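PDB 5COZ: regulatory protein YycH-like domain-containing protein from Eubacterium rectale, which is of unknown function but is probably a lipoprotein of the cell envelope, related by its domain to YycH-like regulatory proteins. Local coordinates for residues 46-52 and 297-303; 283-287 and 322-326; 131-136 and 251-255. All blocks are in the same frame, centred on the assembly; numbering follows the deposited sequence. Where two conformers were deposited one is given.

Contact 1. Residues 46-52 and 297-303; sequences DSEINIW and EVSEISL
Asn-50 and Glu-300 meet on one face of a parallel strand pair, amide against carboxylate, with their planes 83° apart. Glu-300 OE2 lies in the amide plane of Asn-50, whereas ND2 meets OE2 from above the carboxylate plane, at 2.7 Å. Glu-300 gets there by running fully extended, CG anti to the backbone N (chi1 179°), which carries the carboxylate toward Asn-50, the residue that pairs with Ser-302 two positions further along the same face. Arg-227 salt-bridges the same OE2, so the buried charge is probably well balanced. Glu-48 stands on this face too; its OE1 is 4.4 Å from Glu-300 OE1, a like-charge approach probably eased by a water lying between the two oxygens, by Arg-155 at Glu-48 OE1 and by Lys-186 at Glu-48 OE2. Further along, the indole of Trp-52 presents its NE1 edge to Ser-302, and the bond to OG (3.0 Å) lies in the ring plane; Glu-304 takes the other side-chain bond of that hydroxyl. One face of the indole rests on Asn-50 CB. On the reverse of the sheet Ile-49 and Ile-301 lie side by side, their CD1 atoms 3.9 Å apart. Beneath these side chains the backbones pair in parallel, as when Asn-50 N bonds to Ile-301 O at 2.8 Å. Glu-48 O accepts both Ile-301 N and Ser-47 OG, which reach it from opposite faces of its plane. Ser-299 and Glu-300 form a classic beta bulge opposite Tyr-324. Strand 43-50 is thus set between strand 34-40, antiparallel to it, and strand 295-311, whose far edge pairs with strand 314-330 in the same mixed sheet.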
ATOM      1  N   ASP A  46       8.109  -0.744 -18.046  1.00  9.50           N
ATOM      2  CA  ASP A  46       6.675  -0.556 -18.357  1.00 10.21           C
ATOM      3  C   ASP A  46       6.073  -0.135 -17.039  1.00 11.49           C
ATOM      4  O   ASP A  46       5.530  -0.949 -16.273  1.00 11.11           O
ATOM      5  CB  ASP A  46       6.061  -1.835 -18.939  1.00 11.75           C
ATOM      6  CG  ASP A  46       4.659  -1.651 -19.477  1.00 23.07           C
ATOM      7  OD1 ASP A  46       4.109  -0.540 -19.342  1.00 21.31           O
ATOM      8  OD2 ASP A  46       4.110  -2.623 -20.032  1.00 31.57           O
ATOM      9  N   SER A  47       6.222   1.156 -16.762  1.00  9.47           N
ATOM     10  CA  SER A  47       6.089   1.658 -15.419  1.00  8.95           C
ATOM     11  C   SER A  47       5.163   2.805 -15.186  1.00 10.49           C
ATOM     12  O   SER A  47       5.117   3.744 -15.964  1.00  9.61           O
ATOM     13  CB  SER A  47       7.493   2.098 -15.000  1.00 10.03           C
ATOM     14  OG  SER A  47       7.643   2.531 -13.656  1.00 12.61           O
ATOM     15  N   GLU A  48       4.482   2.754 -14.040  1.00  8.59           N
ATOM     16  CA  GLU A  48       3.746   3.884 -13.515  1.00  8.77           C
ATOM     17  C   GLU A  48       4.775   4.832 -12.905  1.00 10.89           C
ATOM     18  O   GLU A  48       5.833   4.387 -12.427  1.00  9.86           O
ATOM     19  CB  GLU A  48       2.762   3.435 -12.423  1.00  9.81           C
ATOM     20  CG  GLU A  48       1.539   2.712 -12.950  1.00 14.67           C
ATOM     21  CD  GLU A  48       0.489   2.524 -11.873  1.00 19.46           C
ATOM     22  OE1 GLU A  48       0.716   1.680 -10.976  1.00 17.39           O
ATOM     23  OE2 GLU A  48      -0.513   3.277 -11.875  1.00 16.29           O
ATOM     24  N   ILE A  49       4.480   6.129 -12.924  1.00  7.95           N
ATOM     25  CA  ILE A  49       5.257   7.165 -12.257  1.00  6.69           C
ATOM     26  C   ILE A  49       4.327   7.780 -11.239  1.00  8.67           C
ATOM     27  O   ILE A  49       3.272   8.281 -11.623  1.00  9.14           O
ATOM     28  CB  ILE A  49       5.800   8.225 -13.242  1.00  8.98           C
ATOM     29  CG1 ILE A  49       6.605   7.583 -14.412  1.00  9.64           C
ATOM     30  CG2 ILE A  49       6.605   9.315 -12.503  1.00 10.53           C
ATOM     31  CD1 ILE A  49       7.914   6.887 -13.983  1.00 13.14           C
ATOM     32  N   ASN A  50       4.678   7.694  -9.957  1.00  7.31           N
ATOM     33  CA  ASN A  50       3.790   8.207  -8.902  1.00  6.94           C
ATOM     34  C   ASN A  50       4.449   9.264  -8.067  1.00  8.41           C
ATOM     35  O   ASN A  50       5.390   8.979  -7.288  1.00  6.70           O
ATOM     36  CB  ASN A  50       3.359   7.064  -7.989  1.00  6.52           C
ATOM     37  CG  ASN A  50       2.245   6.234  -8.551  1.00 11.59           C
ATOM     38  OD1 ASN A  50       1.289   6.777  -9.119  1.00 10.29           O
ATOM     39  ND2 ASN A  50       2.295   4.914  -8.312  1.00  9.68           N
ATOM     40  N   ILE A  51       3.986  10.525  -8.238  1.00  6.91           N
ATOM     41  CA  ILE A  51       4.454  11.627  -7.389  1.00  7.03           C
ATOM     42  C   ILE A  51       3.286  12.098  -6.505  1.00  7.01           C
ATOM     43  O   ILE A  51       3.422  13.056  -5.744  1.00  7.40           O
ATOM     44  CB  ILE A  51       5.187  12.773  -8.146  1.00  9.81           C
ATOM     45  CG1 ILE A  51       4.362  13.384  -9.295  1.00 10.81           C
ATOM     46  CG2 ILE A  51       6.514  12.217  -8.669  1.00 11.23           C
ATOM     47  CD1 ILE A  51       3.347  14.448  -8.843  1.00 11.70           C
ATOM     48  N   TRP A  52       2.124  11.427  -6.636  1.00  6.61           N
ATOM     49  CA  TRP A  52       0.995  11.580  -5.710  1.00  6.69           C
ATOM     50  C   TRP A  52       0.564  13.045  -5.666  1.00  8.65           C
ATOM     51  O   TRP A  52       0.402  13.638  -6.734  1.00  8.89           O
ATOM     52  CB  TRP A  52       1.388  10.988  -4.331  1.00  5.93           C
ATOM     53  CG  TRP A  52       1.931   9.587  -4.458  1.00  5.65           C
ATOM     54  CD1 TRP A  52       3.248   9.209  -4.451  1.00  7.74           C
ATOM     55  CD2 TRP A  52       1.166   8.380  -4.621  1.00  5.42           C
ATOM     56  NE1 TRP A  52       3.349   7.834  -4.593  1.00  6.90           N
ATOM     57  CE2 TRP A  52       2.085   7.307  -4.716  1.00  6.74           C
ATOM     58  CE3 TRP A  52      -0.206   8.114  -4.781  1.00  6.33           C
ATOM     59  CZ2 TRP A  52       1.670   5.981  -4.907  1.00  6.79           C
ATOM     60  CZ3 TRP A  52      -0.620   6.796  -4.947  1.00  7.82           C
ATOM     61  CH2 TRP A  52       0.312   5.754  -5.047  1.00  7.69           C
ATOM     62  N   GLU A 297      11.748  -6.343 -15.516  1.00  7.51           N
ATOM     63  CA  GLU A 297      10.780  -5.361 -15.976  1.00  7.66           C
ATOM     64  C   GLU A 297      10.518  -4.390 -14.836  1.00  8.28           C
ATOM     65  O   GLU A 297      10.024  -4.804 -13.784  1.00  8.28           O
ATOM     66  CB  GLU A 297       9.483  -6.023 -16.441  1.00  8.97           C
ATOM     67  CG  GLU A 297       8.484  -4.997 -16.950  1.00 11.74           C
ATOM     68  CD  GLU A 297       7.259  -5.652 -17.541  1.00 20.03           C
ATOM     69  OE1 GLU A 297       7.411  -6.351 -18.567  1.00 21.95           O
ATOM     70  OE2 GLU A 297       6.183  -5.573 -16.909  1.00 19.60           O
ATOM     71  N   VAL A 298      10.817  -3.104 -15.045  1.00  7.35           N
ATOM     72  CA  VAL A 298      10.553  -2.049 -14.050  1.00  6.91           C
ATOM     73  C   VAL A 298       9.072  -1.688 -14.153  1.00 10.85           C
ATOM     74  O   VAL A 298       8.596  -1.407 -15.258  1.00  9.84           O
ATOM     75  CB  VAL A 298      11.467  -0.818 -14.290  1.00  9.72           C
ATOM     76  CG1 VAL A 298      11.069   0.351 -13.361  1.00  9.15           C
ATOM     77  CG2 VAL A 298      12.933  -1.197 -14.075  1.00 10.33           C
ATOM     78  N   SER A 299       8.339  -1.705 -13.018  1.00  7.86           N
ATOM     79  CA  SER A 299       6.894  -1.508 -13.036  1.00  6.67           C
ATOM     80  C   SER A 299       6.405  -0.202 -12.393  1.00  7.85           C
ATOM     81  O   SER A 299       5.277   0.216 -12.672  1.00  7.80           O
ATOM     82  CB  SER A 299       6.215  -2.688 -12.340  1.00 10.22           C
ATOM     83  OG  SER A 299       6.404  -2.623 -10.931  1.00 13.30           O
ATOM     84  N   GLU A 300       7.187   0.392 -11.470  1.00  7.12           N
ATOM     85  CA  GLU A 300       6.723   1.615 -10.832  1.00  6.86           C
ATOM     86  C   GLU A 300       7.897   2.395 -10.250  1.00  7.65           C
ATOM     87  O   GLU A 300       8.825   1.798  -9.685  1.00  7.30           O
ATOM     88  CB  GLU A 300       5.724   1.262  -9.713  1.00  7.80           C
ATOM     89  CG  GLU A 300       5.195   2.465  -8.970  1.00  7.76           C
ATOM     90  CD  GLU A 300       4.202   2.199  -7.862  1.00 13.88           C
ATOM     91  OE1 GLU A 300       3.623   1.093  -7.793  1.00 14.96           O
ATOM     92  OE2 GLU A 300       3.968   3.147  -7.090  1.00 13.37           O
ATOM     93  N   ILE A 301       7.832   3.735 -10.366  1.00  6.45           N
ATOM     94  CA  ILE A 301       8.768   4.627  -9.699  1.00  5.78           C
ATOM     95  C   ILE A 301       7.884   5.540  -8.855  1.00  7.84           C
ATOM     96  O   ILE A 301       6.966   6.171  -9.399  1.00  7.51           O
ATOM     97  CB  ILE A 301       9.675   5.401 -10.663  1.00  8.49           C
ATOM     98  CG1 ILE A 301      10.456   4.441 -11.559  1.00  9.39           C
ATOM     99  CG2 ILE A 301      10.611   6.363  -9.871  1.00  8.37           C
ATOM    100  CD1 ILE A 301      11.192   5.215 -12.751  1.00 14.19           C
ATOM    101  N   SER A 302       8.142   5.615  -7.552  1.00  6.18           N
ATOM    102  CA  SER A 302       7.230   6.282  -6.633  1.00  5.36           C
ATOM    103  C   SER A 302       7.959   7.101  -5.600  1.00  6.22           C
ATOM    104  O   SER A 302       8.914   6.622  -4.991  1.00  6.48           O
ATOM    105  CB  SER A 302       6.398   5.198  -5.927  1.00  7.72           C
ATOM    106  OG  SER A 302       5.492   5.729  -4.969  1.00  7.76           O
ATOM    107  N   LEU A 303       7.475   8.326  -5.353  1.00  5.19           N
ATOM    108  CA  LEU A 303       7.977   9.215  -4.308  1.00  5.06           C
ATOM    109  C   LEU A 303       7.203   8.903  -3.037  1.00  5.99           C
ATOM    110  O   LEU A 303       5.970   9.000  -3.046  1.00  6.91           O
ATOM    111  CB  LEU A 303       7.799  10.690  -4.721  1.00  5.33           C
ATOM    112  CG  LEU A 303       8.102  11.720  -3.655  1.00  7.11           C
ATOM    113  CD1 LEU A 303       9.593  11.631  -3.211  1.00  8.25           C
ATOM    114  CD2 LEU A 303       7.763  13.134  -4.209  1.00  7.10           C
TER
HETATM  115  O   HOH W   1       5.321  -3.548 -15.327  1.00 13.79           O
HETATM  116  O   HOH W   2       3.943  -5.009 -18.591  1.00 26.34           O
HETATM  117  O   HOH W   3       2.458  -0.592 -12.250  1.00 32.55           O
HETATM  118  O   HOH W   4       2.203  -0.144  -9.638  1.00 39.82           O

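Contact 2. Residues 283-287 and 322-326; sequences EVDKL and VVYYY
Leu-287 sets its CD2 methyl over one face of the Tyr-325 ring, 3.8 Å from the centroid and 16° off the ring normal, a CH-pi contact that leans toward the hydroxyl end, with CZ the nearest ring atom. The tyrosine adopts the less common first torsion, CG lying between the backbone N and the carbonyl carbon (chi1 69°), and this stands the ring out from the strand toward the helix. Glu-283 bends beyond CG, so that the aliphatic part of the chain packs on Val-323, CG to CG1 at 3.8 Å, while OE2 comes obliquely to CD1 and CE1 of Tyr-325 and OE1 is hydrogen-bonded to Tyr-347 OH. In one of its two conformers, the Lys-286 chain crosses that of Tyr-325 at about a right angle and ends with NZ near the hydroxyl. NZ and Tyr-325 OH are not bonded directly, but a water lies 2.8 Å from NZ and bridges to the hydroxyl; a second bridging water is held only weakly by the lysine. The ammonium group's main partner is Asp-345, in a salt bridge. The axes of 283-287 and 322-326 cross at -38°. Helix 276-288 packs in this way across one face of the mixed sheet that holds strand 314-330: Leu-287 also touches Val-298 of strand 295-311, and Tyr-325 reaches Leu-343 and Asp-345 of strand 338-348.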
ATOM      1  N   GLU A 283      19.253   3.341 -11.338  1.00  8.62           N
ATOM      2  CA  GLU A 283      18.645   2.027 -11.108  1.00  8.17           C
ATOM      3  C   GLU A 283      18.861   1.105 -12.322  1.00 10.26           C
ATOM      4  O   GLU A 283      19.174  -0.070 -12.134  1.00  8.90           O
ATOM      5  CB  GLU A 283      17.166   2.200 -10.802  1.00 10.26           C
ATOM      6  CG  GLU A 283      16.432   0.875 -10.624  1.00 11.40           C
ATOM      7  CD  GLU A 283      16.725   0.077  -9.369  1.00 14.31           C
ATOM      8  OE1 GLU A 283      17.583   0.480  -8.550  1.00 12.81           O
ATOM      9  OE2 GLU A 283      16.092  -0.995  -9.224  1.00 11.40           O
ATOM     10  N   VAL A 284      18.780   1.645 -13.546  1.00  7.68           N
ATOM     11  CA  VAL A 284      19.070   0.829 -14.730  1.00  7.42           C
ATOM     12  C   VAL A 284      20.535   0.372 -14.690  1.00 10.83           C
ATOM     13  O   VAL A 284      20.816  -0.780 -15.034  1.00 10.50           O
ATOM     14  CB  VAL A 284      18.720   1.599 -16.011  1.00 11.02           C
ATOM     15  CG1 VAL A 284      19.455   1.052 -17.241  1.00 11.58           C
ATOM     16  CG2 VAL A 284      17.216   1.621 -16.226  1.00 11.54           C
ATOM     17  N   ASP A 285      21.475   1.258 -14.281  1.00  9.61           N
ATOM     18  CA  ASP A 285      22.876   0.859 -14.222  1.00 10.27           C
ATOM     19  C   ASP A 285      23.044  -0.307 -13.231  1.00 13.30           C
ATOM     20  O   ASP A 285      23.801  -1.238 -13.516  1.00 14.31           O
ATOM     21  CB  ASP A 285      23.744   2.055 -13.841  1.00 12.29           C
ATOM     22  CG  ASP A 285      25.208   1.890 -14.191  1.00 25.83           C
ATOM     23  OD1 ASP A 285      25.515   1.582 -15.390  1.00 23.40           O
ATOM     24  OD2 ASP A 285      26.056   2.146 -13.308  1.00 32.85           O
ATOM     25  N   LYS A 286      22.299  -0.279 -12.106  1.00 10.43           N
ATOM     26  CA  LYS A 286      22.352  -1.353 -11.110  0.60 10.25           C
ATOM     27  C   LYS A 286      21.761  -2.643 -11.676  1.00 13.55           C
ATOM     28  O   LYS A 286      22.371  -3.704 -11.590  1.00 14.48           O
ATOM     29  CB  LYS A 286      21.580  -0.936  -9.842  0.60 11.44           C
ATOM     30  CG  LYS A 286      21.543  -2.006  -8.730  0.60 14.89           C
ATOM     31  CD  LYS A 286      20.187  -2.727  -8.626  0.60 15.12           C
ATOM     32  CE  LYS A 286      20.055  -3.469  -7.312  0.60 21.13           C
ATOM     33  NZ  LYS A 286      18.847  -4.342  -7.280  0.60 16.02           N
ATOM     34  N   LEU A 287      20.548  -2.550 -12.228  1.00  9.89           N
ATOM     35  CA  LEU A 287      19.817  -3.713 -12.731  1.00 10.77           C
ATOM     36  C   LEU A 287      20.549  -4.405 -13.855  1.00 14.00           C
ATOM     37  O   LEU A 287      20.467  -5.620 -13.947  1.00 13.71           O
ATOM     38  CB  LEU A 287      18.411  -3.314 -13.168  1.00 10.13           C
ATOM     39  CG  LEU A 287      17.479  -2.823 -12.026  1.00 12.08           C
ATOM     40  CD1 LEU A 287      16.154  -2.330 -12.576  1.00 11.39           C
ATOM     41  CD2 LEU A 287      17.244  -3.908 -10.985  1.00 15.16           C
ATOM     42  N   VAL A 322      11.230   5.052  -4.631  1.00  6.11           N
ATOM     43  CA  VAL A 322      11.168   3.594  -4.632  1.00  5.31           C
ATOM     44  C   VAL A 322      11.001   3.141  -6.063  1.00  7.39           C
ATOM     45  O   VAL A 322      10.153   3.683  -6.780  1.00  7.33           O
ATOM     46  CB  VAL A 322      10.008   3.049  -3.756  1.00  6.86           C
ATOM     47  CG1 VAL A 322      10.117   1.524  -3.661  1.00  6.76           C
ATOM     48  CG2 VAL A 322      10.057   3.666  -2.355  1.00  7.12           C
ATOM     49  N   VAL A 323      11.785   2.143  -6.489  1.00  5.49           N
ATOM     50  CA  VAL A 323      11.627   1.527  -7.797  1.00  5.63           C
ATOM     51  C   VAL A 323      11.160   0.102  -7.573  1.00  7.27           C
ATOM     52  O   VAL A 323      11.856  -0.698  -6.964  1.00  7.62           O
ATOM     53  CB  VAL A 323      12.923   1.557  -8.652  1.00  7.59           C
ATOM     54  CG1 VAL A 323      12.693   0.905 -10.025  1.00  9.27           C
ATOM     55  CG2 VAL A 323      13.409   2.992  -8.819  1.00  7.83           C
ATOM     56  N   TYR A 324       9.962  -0.209  -8.087  1.00  6.07           N
ATOM     57  CA  TYR A 324       9.399  -1.548  -8.000  1.00  5.37           C
ATOM     58  C   TYR A 324       9.643  -2.216  -9.327  1.00  7.51           C
ATOM     59  O   TYR A 324       9.418  -1.587 -10.378  1.00  7.49           O
ATOM     60  CB  TYR A 324       7.888  -1.480  -7.704  1.00  5.76           C
ATOM     61  CG  TYR A 324       7.564  -0.759  -6.412  1.00  5.40           C
ATOM     62  CD1 TYR A 324       7.297   0.612  -6.404  1.00  5.46           C
ATOM     63  CD2 TYR A 324       7.401  -1.462  -5.220  1.00  6.33           C
ATOM     64  CE1 TYR A 324       6.919   1.273  -5.230  1.00  6.83           C
ATOM     65  CE2 TYR A 324       7.035  -0.809  -4.040  1.00  6.09           C
ATOM     66  CZ  TYR A 324       6.757   0.547  -4.060  1.00  6.90           C
ATOM     67  OH  TYR A 324       6.420   1.201  -2.900  1.00  7.97           O
ATOM     68  N   TYR A 325      10.143  -3.474  -9.292  1.00  5.59           N
ATOM     69  CA  TYR A 325      10.412  -4.168 -10.532  1.00  5.27           C
ATOM     70  C   TYR A 325      10.185  -5.647 -10.373  1.00  7.52           C
ATOM     71  O   TYR A 325      10.163  -6.151  -9.259  1.00  8.71           O
ATOM     72  CB  TYR A 325      11.863  -3.869 -11.011  1.00  7.08           C
ATOM     73  CG  TYR A 325      12.943  -4.473 -10.133  1.00  6.80           C
ATOM     74  CD1 TYR A 325      13.423  -3.798  -9.015  1.00  7.49           C
ATOM     75  CD2 TYR A 325      13.532  -5.697 -10.460  1.00  7.75           C
ATOM     76  CE1 TYR A 325      14.441  -4.341  -8.223  1.00  6.47           C
ATOM     77  CE2 TYR A 325      14.538  -6.251  -9.673  1.00  8.23           C
ATOM     78  CZ  TYR A 325      14.980  -5.575  -8.550  1.00  8.76           C
ATOM     79  OH  TYR A 325      16.001  -6.129  -7.788  1.00 12.53           O
ATOM     80  N   TYR A 326      10.084  -6.352 -11.502  1.00  6.11           N
ATOM     81  CA  TYR A 326       9.979  -7.802 -11.514  1.00  5.70           C
ATOM     82  C   TYR A 326      11.246  -8.414 -12.061  1.00  8.29           C
ATOM     83  O   TYR A 326      11.849  -7.845 -12.965  1.00  8.00           O
ATOM     84  CB  TYR A 326       8.824  -8.259 -12.438  1.00  6.71           C
ATOM     85  CG  TYR A 326       7.468  -7.808 -11.995  1.00  7.54           C
ATOM     86  CD1 TYR A 326       6.848  -8.387 -10.889  1.00  8.60           C
ATOM     87  CD2 TYR A 326       6.762  -6.848 -12.720  1.00  7.79           C
ATOM     88  CE1 TYR A 326       5.575  -7.994 -10.489  1.00  7.74           C
ATOM     89  CE2 TYR A 326       5.485  -6.435 -12.322  1.00  8.97           C
ATOM     90  CZ  TYR A 326       4.893  -7.024 -11.212  1.00 11.51           C
ATOM     91  OH  TYR A 326       3.638  -6.628 -10.789  1.00 11.36           O
TER
HETATM   92  O   HOH W   5      16.522  -5.172  -5.164  1.00 22.19           O
HETATM   93  O   HOH W   6      18.494  -6.516  -9.020  1.00 29.20           O

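Contact 3. Residues 131-136 and 251-255; sequences DGKLAV and KGISF
The ring of Phe-255 receives Val-136 on one face, where CG1 lies 3.8 Å from the centroid and 16° off the normal, a CH-pi contact offset toward the CE1-CZ rim. Near the plane, at its edge, sits the backbone N of Lys-133. This is helix-on-sheet packing at a classic beta bulge: Ser-254 and Phe-255 both face Ala-247 of the antiparallel partner strand, and their side chains are both directed at helix 130-137. With CG anti to the backbone N (chi1 -176°), the phenylalanine ring reaches past Gly-132 to the next turn of the helix, where Val-136 waits with CB and both methyls against it. Replacing Phe-255 with a serine would probably leave the methyls of Val-136 facing a gap and remove most of the apolar grip between helix and strand. Phe-255 also touches Leu-126 and Glu-128 of strand 125-128, while Val-136 touches Val-213 of strand 211-220, so the contact joins the helix to several strands of the large antiparallel sheet. At the other end the bond is electrostatic and loose: the Lys-251 chain, bent at chi3, crosses that of Asp-131 at about a right angle and sets NZ 3.4 Å from Asp-131 OD2, a weak hydrogen bond within a salt bridge. Between these two ends the backbones come close, and a side chain on Gly-132 would collide with the carbonyl of Ser-254. Instead, Gly-132 CA sends a nearly straight C-H (172° at the hydrogen) to Ser-254 O, at 3.3 Å.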
ATOM      1  N   ASP A 131     -18.421 -12.188   4.915  1.00 13.26           N
ATOM      2  CA  ASP A 131     -18.161 -12.226   3.471  1.00 12.40           C
ATOM      3  C   ASP A 131     -16.906 -11.396   3.098  1.00 13.88           C
ATOM      4  O   ASP A 131     -16.107 -11.821   2.260  1.00 13.22           O
ATOM      5  CB  ASP A 131     -19.367 -11.709   2.675  1.00 12.80           C
ATOM      6  CG  ASP A 131     -20.604 -12.594   2.741  1.00 16.97           C
ATOM      7  OD1 ASP A 131     -20.501 -13.726   3.269  1.00 18.78           O
ATOM      8  OD2 ASP A 131     -21.675 -12.158   2.246  1.00 19.18           O
ATOM      9  N   GLY A 132     -16.719 -10.256   3.747  1.00 11.35           N
ATOM     10  CA  GLY A 132     -15.554  -9.411   3.486  1.00 10.29           C
ATOM     11  C   GLY A 132     -14.261 -10.095   3.894  1.00 12.10           C
ATOM     12  O   GLY A 132     -13.281 -10.110   3.152  1.00 11.14           O
ATOM     13  N   LYS A 133     -14.269 -10.689   5.080  1.00 11.01           N
ATOM     14  CA  LYS A 133     -13.142 -11.491   5.572  1.00 11.52           C
ATOM     15  C   LYS A 133     -12.746 -12.567   4.535  1.00 12.66           C
ATOM     16  O   LYS A 133     -11.568 -12.676   4.171  1.00 12.71           O
ATOM     17  CB  LYS A 133     -13.523 -12.168   6.900  1.00 13.10           C
ATOM     18  CG  LYS A 133     -12.361 -12.947   7.509  1.00 20.22           C
ATOM     19  CD  LYS A 133     -12.735 -13.554   8.852  1.00 28.85           C
ATOM     20  CE  LYS A 133     -13.159 -14.975   8.758  1.00 44.63           C
ATOM     21  NZ  LYS A 133     -13.191 -15.613  10.103  1.00 56.56           N
ATOM     22  N   LEU A 134     -13.730 -13.343   4.052  1.00 12.45           N
ATOM     23  CA  LEU A 134     -13.397 -14.412   3.112  1.00 12.92           C
ATOM     24  C   LEU A 134     -12.970 -13.872   1.747  1.00 13.89           C
ATOM     25  O   LEU A 134     -12.047 -14.425   1.147  1.00 13.18           O
ATOM     26  CB  LEU A 134     -14.538 -15.389   2.959  1.00 13.39           C
ATOM     27  CG  LEU A 134     -15.019 -16.094   4.259  1.00 18.99           C
ATOM     28  CD1 LEU A 134     -15.965 -17.184   3.922  1.00 18.92           C
ATOM     29  CD2 LEU A 134     -13.856 -16.699   5.077  1.00 23.02           C
ATOM     30  N   ALA A 135     -13.593 -12.778   1.273  1.00 12.23           N
ATOM     31  CA  ALA A 135     -13.175 -12.206  -0.006  1.00 11.03           C
ATOM     32  C   ALA A 135     -11.744 -11.694   0.016  1.00 12.41           C
ATOM     33  O   ALA A 135     -10.985 -11.943  -0.920  1.00 10.58           O
ATOM     34  CB  ALA A 135     -14.102 -11.066  -0.406  1.00 12.45           C
ATOM     35  N   VAL A 136     -11.368 -10.966   1.087  1.00 11.23           N
ATOM     36  CA  VAL A 136     -10.061 -10.336   1.075  1.00 10.99           C
ATOM     37  C   VAL A 136      -8.962 -11.209   1.688  1.00 16.30           C
ATOM     38  O   VAL A 136      -7.804 -11.044   1.301  1.00 17.46           O
ATOM     39  CB  VAL A 136     -10.166  -8.951   1.795  1.00 14.84           C
ATOM     40  CG1 VAL A 136      -8.831  -8.201   1.799  1.00 15.79           C
ATOM     41  CG2 VAL A 136     -11.262  -8.096   1.158  1.00 14.46           C
ATOM     42  N   LYS A 251     -23.766  -5.396  -0.236  1.00 14.18           N
ATOM     43  CA  LYS A 251     -24.305  -5.058   1.094  1.00 15.79           C
ATOM     44  C   LYS A 251     -23.646  -3.797   1.678  1.00 21.18           C
ATOM     45  O   LYS A 251     -24.093  -3.304   2.721  1.00 23.01           O
ATOM     46  CB  LYS A 251     -24.160  -6.248   2.047  1.00 18.42           C
ATOM     47  CG  LYS A 251     -25.098  -7.407   1.682  1.00 23.11           C
ATOM     48  CD  LYS A 251     -24.940  -8.584   2.627  1.00 35.19           C
ATOM     49  CE  LYS A 251     -24.996  -9.908   1.916  1.00 58.73           C
ATOM     50  NZ  LYS A 251     -24.789 -11.042   2.856  1.00 72.45           N
ATOM     51  N   GLY A 252     -22.635  -3.252   0.991  1.00 14.24           N
ATOM     52  CA  GLY A 252     -21.918  -2.068   1.454  1.00 12.76           C
ATOM     53  C   GLY A 252     -20.489  -2.422   1.832  1.00 13.70           C
ATOM     54  O   GLY A 252     -19.971  -3.458   1.385  1.00 11.99           O
ATOM     55  N   ILE A 253     -19.829  -1.589   2.663  1.00 11.38           N
ATOM     56  CA  ILE A 253     -18.465  -1.842   3.105  0.60 11.31           C
ATOM     57  C   ILE A 253     -18.417  -3.208   3.790  1.00 13.37           C
ATOM     58  O   ILE A 253     -19.258  -3.487   4.644  1.00 13.98           O
ATOM     59  CB  ILE A 253     -17.956  -0.706   4.044  0.60 14.17           C
ATOM     60  CG1 ILE A 253     -18.114   0.707   3.400  0.60 15.87           C
ATOM     61  CG2 ILE A 253     -16.521  -0.957   4.565  0.60 13.80           C
ATOM     62  CD1 ILE A 253     -17.288   0.988   2.177  0.60 25.66           C
ATOM     63  N   SER A 254     -17.453  -4.044   3.424  1.00  9.57           N
ATOM     64  CA  SER A 254     -17.342  -5.380   3.993  1.00  9.30           C
ATOM     65  C   SER A 254     -16.000  -5.640   4.676  1.00 11.68           C
ATOM     66  O   SER A 254     -15.853  -6.657   5.342  1.00 11.09           O
ATOM     67  CB  SER A 254     -17.530  -6.396   2.864  1.00 10.44           C
ATOM     68  OG  SER A 254     -16.485  -6.202   1.916  1.00 11.21           O
ATOM     69  N   PHE A 255     -15.011  -4.754   4.498  1.00 10.09           N
ATOM     70  CA  PHE A 255     -13.672  -4.953   5.038  1.00  9.70           C
ATOM     71  C   PHE A 255     -12.975  -3.619   5.094  1.00 10.96           C
ATOM     72  O   PHE A 255     -12.995  -2.880   4.108  1.00 11.24           O
ATOM     73  CB  PHE A 255     -12.908  -5.937   4.116  1.00 10.39           C
ATOM     74  CG  PHE A 255     -11.534  -6.343   4.579  1.00 11.36           C
ATOM     75  CD1 PHE A 255     -10.425  -5.559   4.281  1.00 12.42           C
ATOM     76  CD2 PHE A 255     -11.337  -7.544   5.245  1.00 11.46           C
ATOM     77  CE1 PHE A 255      -9.143  -5.953   4.682  1.00 13.44           C
ATOM     78  CE2 PHE A 255     -10.050  -7.945   5.627  1.00 13.67           C
ATOM     79  CZ  PHE A 255      -8.967  -7.158   5.320  1.00 12.10           C
TER

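Contacts 1 and 2 are neighbours, their centres 10 Å apart, and both are built on the seven-stranded mixed sheet, where strands 295-311 and 314-330 pair antiparallel. They touch directly: Glu-300 O lies 2.8 Å from Tyr-324 N, a probable hydrogen bond. Along the chain their segments alternate, the order being 46-52, 283-287, 297-303, 322-326. Contact 3 belongs to the other, antiparallel sheet, across the centre of the chain, about 29 Å from contact 1 and 35 Å from contact 2 between centres. Contact 1 thus pairs strands lying before and after the part of the chain that holds the whole antiparallel sheet, along with two strands of the mixed sheet and helix 276-288.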